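Local coordinates for protein inosine-uridine preferring nucleoside hydrolase (Gardnerella vaginalis 315-A, PDB 6BA1) that belongs to the nucleoside hydrolase family and binds a calcium ion in a fold built round a mostly parallel beta sheet flanked by helices, at residues Ala72-Phe78 with Gln176-Ala180; Trp169-Ile174 with Pro275-Thr280. One frame throughout, in Å; residues are numbered along the deposited sequence.

Contact 1: Ala72-Phe78 with Gln176-Ala180; sequences ASTKDSF and QDPDA
Ala-72 and Asp-177 bring the two backbones together, CA to CA 5.4 Å, where a type I beta turn from Ala-72 to Lys-75 rests against the start of helix 178-187. Asp-177, the N-cap of that helix, divides its carboxylate between two amides. OD1 of Asp-177 accepts from Ala-180 N at 3.2 Å, the capping bond, while its OD2 reaches across to Ser-73 N at 2.7 Å, with 152° at the hydrogen. Each donor stands well out of the carboxylate plane. The first torsion, with CG anti to the backbone N (chi1 -163°), aims the short side chain at the turn, and Thr-134 OG1 gives OD2 a second partner. The small methyl of Ala-72 lets the turn settle on the backbone here, its CB 3.5 Å from Gln-176 O. Thr-74 crosses the side chain of Asp-179 at about a right angle, its CG2 3.9 Å from Asp-179 CG; the charge of that aspartate is met by Arg-277. Farther along, Gln-176 bends so that NE2 comes to the edge of the Phe-78 ring, 3.6 Å from CE2 and in its plane, with amide and ring 81° apart. The Phe-78 ring also meets Tyr-39. The contact thus joins the loop between edge strand 64-67 and helix 82-88 to the N-terminal end of helix 178-187 and the residues leading into it; that helix runs on to strand 191-194 of the same sheet.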
loop_
_atom_site.group_PDB
_atom_site.type_symbol
_atom_site.label_atom_id
_atom_site.label_comp_id
_atom_site.label_asym_id
_atom_site.label_seq_id
_atom_site.Cartn_x
_atom_site.Cartn_y
_atom_site.Cartn_z
ATOM N N ALA A 72 19.807 17.499 -5.403
ATOM C CA ALA A 72 18.348 17.363 -5.386
ATOM C C ALA A 72 17.592 18.649 -5.725
ATOM O O ALA A 72 18.092 19.752 -5.492
ATOM C CB ALA A 72 17.884 16.830 -4.042
ATOM N N SER A 73 16.396 18.476 -6.300
ATOM C CA SER A 73 15.383 19.524 -6.493
ATOM C C SER A 73 15.430 20.658 -5.458
ATOM O O SER A 73 15.446 21.833 -5.831
ATOM C CB SER A 73 13.988 18.872 -6.476
ATOM O OG SER A 73 12.920 19.805 -6.587
ATOM N N THR A 74 15.461 20.288 -4.174
ATOM C CA THR A 74 15.375 21.239 -3.058
ATOM C C THR A 74 16.621 21.259 -2.145
ATOM O O THR A 74 16.525 21.637 -0.977
ATOM C CB THR A 74 14.122 20.945 -2.201
ATOM O OG1 THR A 74 14.200 19.616 -1.688
ATOM C CG2 THR A 74 12.851 21.085 -3.031
ATOM N N LYS A 75 17.777 20.866 -2.676
ATOM C CA LYS A 75 19.050 20.928 -1.937
ATOM C C LYS A 75 20.103 21.702 -2.744
ATOM O O LYS A 75 19.992 21.834 -3.963
ATOM C CB LYS A 75 19.552 19.519 -1.599
ATOM C CG LYS A 75 18.659 18.746 -0.644
ATOM C CD LYS A 75 19.347 17.495 -0.130
ATOM C CE LYS A 75 18.332 16.503 0.418
ATOM N NZ LYS A 75 18.994 15.318 1.016
ATOM N N ASP A 76 21.103 22.216 -2.054
ATOM C CA ASP A 76 22.202 22.988 -2.660
ATOM C C ASP A 76 23.306 22.065 -3.179
ATOM O O ASP A 76 23.864 22.305 -4.255
ATOM C CB ASP A 76 22.837 23.976 -1.675
ATOM C CG ASP A 76 21.872 24.918 -0.986
ATOM O OD1 ASP A 76 20.624 24.829 -1.249
ATOM O OD2 ASP A 76 22.321 25.574 -0.079
ATOM N N SER A 77 23.629 21.018 -2.406
ATOM C CA SER A 77 24.742 20.121 -2.678
ATOM C C SER A 77 24.336 18.647 -2.590
ATOM O O SER A 77 23.151 18.323 -2.447
ATOM C CB SER A 77 25.881 20.409 -1.687
ATOM O OG SER A 77 25.661 19.792 -0.428
ATOM N N PHE A 78 25.330 17.764 -2.715
ATOM C CA PHE A 78 25.140 16.337 -2.479
ATOM C C PHE A 78 26.476 15.646 -2.176
ATOM O O PHE A 78 27.459 15.844 -2.894
ATOM C CB PHE A 78 24.467 15.670 -3.677
ATOM C CG PHE A 78 24.530 14.166 -3.637
ATOM C CD1 PHE A 78 25.478 13.469 -4.389
ATOM C CD2 PHE A 78 23.672 13.440 -2.817
ATOM C CE1 PHE A 78 25.553 12.090 -4.342
ATOM C CE2 PHE A 78 23.735 12.061 -2.762
ATOM C CZ PHE A 78 24.684 11.383 -3.525
ATOM N N GLN A 176 16.351 10.342 -1.801
ATOM C CA GLN A 176 17.358 11.326 -2.220
ATOM C C GLN A 176 16.713 12.603 -2.794
ATOM O O GLN A 176 17.252 13.701 -2.625
ATOM C CB GLN A 176 18.326 10.729 -3.251
ATOM C CG GLN A 176 19.796 11.035 -2.951
ATOM C CD GLN A 176 20.443 9.990 -2.092
ATOM O OE1 GLN A 176 20.390 8.787 -2.382
ATOM N NE2 GLN A 176 21.078 10.441 -1.001
ATOM N N ASP A 177 15.584 12.436 -3.487
ATOM C CA ASP A 177 14.765 13.561 -3.928
ATOM C C ASP A 177 13.279 13.167 -3.951
ATOM O O ASP A 177 12.777 12.647 -4.960
ATOM C CB ASP A 177 15.217 14.060 -5.301
ATOM C CG ASP A 177 14.687 15.454 -5.625
ATOM O OD1 ASP A 177 13.747 15.951 -4.951
ATOM O OD2 ASP A 177 15.227 16.058 -6.573
ATOM N N PRO A 178 12.583 13.390 -2.822
ATOM C CA PRO A 178 11.153 13.136 -2.733
ATOM C C PRO A 178 10.311 14.099 -3.564
ATOM O O PRO A 178 9.344 13.680 -4.199
ATOM C CB PRO A 178 10.849 13.341 -1.244
ATOM C CG PRO A 178 12.153 13.204 -0.550
ATOM C CD PRO A 178 13.133 13.788 -1.513
ATOM N N ASP A 179 10.682 15.378 -3.554
ATOM C CA ASP A 179 9.869 16.416 -4.186
ATOM C C ASP A 179 9.777 16.199 -5.686
ATOM O O ASP A 179 8.727 16.415 -6.287
ATOM C CB ASP A 179 10.428 17.805 -3.880
ATOM C CG ASP A 179 10.525 18.071 -2.392
ATOM O OD1 ASP A 179 11.409 17.465 -1.752
ATOM O OD2 ASP A 179 9.720 18.866 -1.866
ATOM N N ALA A 180 10.888 15.755 -6.271
ATOM C CA ALA A 180 10.952 15.375 -7.681
ATOM C C ALA A 180 10.050 14.187 -7.979
ATOM O O ALA A 180 9.250 14.216 -8.919
ATOM C CB ALA A 180 12.382 15.053 -8.065
#

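Contact 2: Trp169-Ile174 with Pro275-Thr280; sequences WTEANI and PTRGRT
Trp-169 lays its indole beside the backbone of the loop 275-280, and its ring NH gives a weak hydrogen bond to a carbonyl of that loop, NE1 to Arg-277 O 3.3 Å with 135° at the hydrogen. This acceptor lies at the ring edge, near its plane. The indole takes up this place because CG sits between the backbone N and the carbonyl carbon (chi1 63°), bringing the ring to the turn, with CD1 3.4 Å from Thr-276 O. The backbone carbonyl of Trp-169 receives a CA-H...O contact, Arg-279 CA to Trp-169 O 3.2 Å. The guanidinium of Arg-279 leads away to a salt bridge with Asp-271.

Thr-170 turns its methyl to the loop, and CG2 lies over the flat face of the Gly-278 carbonyl. Gly-278 is the third residue of a type II beta turn from Thr-276 to Arg-279, and its positive phi (98°) suits a residue without a side chain. From the opposite side of that peptide, Ile-174 CG2 meets the carbonyl oxygen of Gly-278 at 3.4 Å, while the CG1 branch of Ile-174 meets Thr-280 CG2 at 4.1 Å, a small apolar contact. Glu-171, the N-cap of helix 172-176, accepts from Asn-173 N at OE2, 3.2 Å away, and its OE1 is held by Gly-158 N. Pro-275 of the second subunit packs on Trp-169, so the indole belongs to the dimer contact too. The arrangement is a capped helix start docked on the type II turn that helps link the antiparallel strands 268-270 and 280-282.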
loop_
_atom_site.group_PDB
_atom_site.type_symbol
_atom_site.label_atom_id
_atom_site.label_comp_id
_atom_site.label_asym_id
_atom_site.label_seq_id
_atom_site.Cartn_x
_atom_site.Cartn_y
_atom_site.Cartn_z
ATOM N N TRP A 169 9.589 3.986 6.134
ATOM C CA TRP A 169 8.594 4.482 5.169
ATOM C C TRP A 169 9.125 5.054 3.840
ATOM O O TRP A 169 8.317 5.431 2.999
ATOM C CB TRP A 169 7.703 5.522 5.860
ATOM C CG TRP A 169 8.426 6.742 6.330
ATOM C CD1 TRP A 169 8.517 7.927 5.683
ATOM C CD2 TRP A 169 9.150 6.897 7.556
ATOM N NE1 TRP A 169 9.261 8.816 6.419
ATOM C CE2 TRP A 169 9.661 8.209 7.577
ATOM C CE3 TRP A 169 9.425 6.049 8.638
ATOM C CZ2 TRP A 169 10.428 8.705 8.639
ATOM C CZ3 TRP A 169 10.192 6.538 9.697
ATOM C CH2 TRP A 169 10.684 7.855 9.686
ATOM N N THR A 170 10.446 5.107 3.637
ATOM C CA THR A 170 11.029 5.644 2.388
ATOM C C THR A 170 12.085 4.719 1.794
ATOM O O THR A 170 12.805 4.033 2.521
ATOM C CB THR A 170 11.693 7.032 2.590
ATOM O OG1 THR A 170 12.949 6.883 3.255
ATOM C CG2 THR A 170 10.830 7.961 3.411
ATOM N N GLU A 171 12.188 4.728 0.471
ATOM C CA GLU A 171 13.184 3.953 -0.260
ATOM C C GLU A 171 14.249 4.886 -0.861
ATOM O O GLU A 171 13.948 6.022 -1.227
ATOM C CB GLU A 171 12.491 3.114 -1.337
ATOM C CG GLU A 171 13.407 2.277 -2.226
ATOM C CD GLU A 171 14.099 3.068 -3.330
ATOM O OE1 GLU A 171 13.534 4.096 -3.788
ATOM O OE2 GLU A 171 15.226 2.682 -3.729
ATOM N N ALA A 172 15.483 4.382 -0.977
ATOM C CA ALA A 172 16.675 5.158 -1.383
ATOM C C ALA A 172 16.484 6.188 -2.513
ATOM O O ALA A 172 16.630 7.388 -2.280
ATOM C CB ALA A 172 17.809 4.208 -1.729
ATOM N N ASN A 173 16.180 5.714 -3.728
ATOM C CA ASN A 173 16.014 6.593 -4.899
ATOM C C ASN A 173 14.947 7.704 -4.687
ATOM O O ASN A 173 15.115 8.840 -5.160
ATOM C CB ASN A 173 15.703 5.766 -6.168
ATOM C CG ASN A 173 16.873 4.867 -6.602
ATOM O OD1 ASN A 173 18.051 5.252 -6.511
ATOM N ND2 ASN A 173 16.553 3.669 -7.081
ATOM N N ILE A 174 13.885 7.388 -3.952
ATOM C CA ILE A 174 12.870 8.380 -3.602
ATOM C C ILE A 174 13.378 9.277 -2.472
ATOM O O ILE A 174 13.153 10.483 -2.485
ATOM C CB ILE A 174 11.532 7.716 -3.175
ATOM C CG1 ILE A 174 10.991 6.813 -4.294
ATOM C CG2 ILE A 174 10.490 8.778 -2.804
ATOM C CD1 ILE A 174 10.404 7.544 -5.479
ATOM N N PRO A 275 5.884 13.881 8.794
ATOM C CA PRO A 275 6.967 13.019 9.287
ATOM C C PRO A 275 7.083 11.708 8.500
ATOM O O PRO A 275 7.976 10.906 8.779
ATOM C CB PRO A 275 6.575 12.758 10.739
ATOM C CG PRO A 275 5.095 12.804 10.724
ATOM C CD PRO A 275 4.703 13.810 9.675
ATOM N N THR A 276 6.164 11.488 7.554
ATOM C CA THR A 276 6.292 10.451 6.531
ATOM C C THR A 276 6.909 10.961 5.211
ATOM O O THR A 276 6.711 10.341 4.169
ATOM C CB THR A 276 4.915 9.848 6.206
ATOM O OG1 THR A 276 4.022 10.896 5.812
ATOM C CG2 THR A 276 4.351 9.133 7.405
ATOM N N ARG A 277 7.649 12.072 5.243
ATOM C CA ARG A 277 8.298 12.627 4.047
ATOM C C ARG A 277 9.143 11.570 3.331
ATOM O O ARG A 277 9.988 10.933 3.954
ATOM C CB ARG A 277 9.163 13.841 4.420
ATOM C CG ARG A 277 9.933 14.466 3.262
ATOM C CD ARG A 277 10.798 15.642 3.690
ATOM N NE ARG A 277 11.861 15.904 2.712
ATOM C CZ ARG A 277 11.699 16.490 1.523
ATOM N NH1 ARG A 277 12.747 16.671 0.729
ATOM N NH2 ARG A 277 10.493 16.921 1.122
ATOM N N GLY A 278 8.892 11.393 2.034
ATOM C CA GLY A 278 9.599 10.418 1.193
ATOM C C GLY A 278 8.890 9.087 0.975
ATOM O O GLY A 278 9.450 8.177 0.343
ATOM N N ARG A 279 7.668 8.976 1.495
ATOM C CA ARG A 279 6.864 7.762 1.373
ATOM C C ARG A 279 6.086 7.796 0.077
ATOM O O ARG A 279 5.530 8.826 -0.290
ATOM C CB ARG A 279 5.912 7.633 2.581
ATOM C CG ARG A 279 4.728 6.679 2.439
ATOM C CD ARG A 279 4.243 6.195 3.797
ATOM N NE ARG A 279 2.789 6.059 3.928
ATOM C CZ ARG A 279 1.932 7.053 4.166
ATOM N NH1 ARG A 279 2.326 8.310 4.282
ATOM N NH2 ARG A 279 0.640 6.788 4.276
ATOM N N THR A 280 6.057 6.662 -0.608
ATOM C CA THR A 280 5.237 6.481 -1.794
ATOM C C THR A 280 3.887 5.944 -1.344
ATOM O O THR A 280 3.819 4.915 -0.662
ATOM C CB THR A 280 5.881 5.463 -2.733
ATOM O OG1 THR A 280 6.311 4.331 -1.969
ATOM C CG2 THR A 280 7.100 6.065 -3.425
#

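Overall arrangement
Contacts 1 and 2 lie about 13 Å apart, centre to centre, on the same side of the chain's centre, and their segments alternate along the sequence. Helices 172-176 and 178-187 follow one another, so each contact fastens a loop to one of two successive helix starts. A salt bridge joins them directly: Asp-179 OD1 of contact 1 to Arg-277 NH1 of contact 2, 2.9 Å. Pro-178 also packs against Gly-278. Both approach the calcium site of Asp-12, Asp-17, Thr-130 and Asp-248: the side chains of Gln-176 and Glu-171 lie about 8 and about 7 Å from the ion, and the side chain of Asn-173 packs on the metal ligand Asp-12.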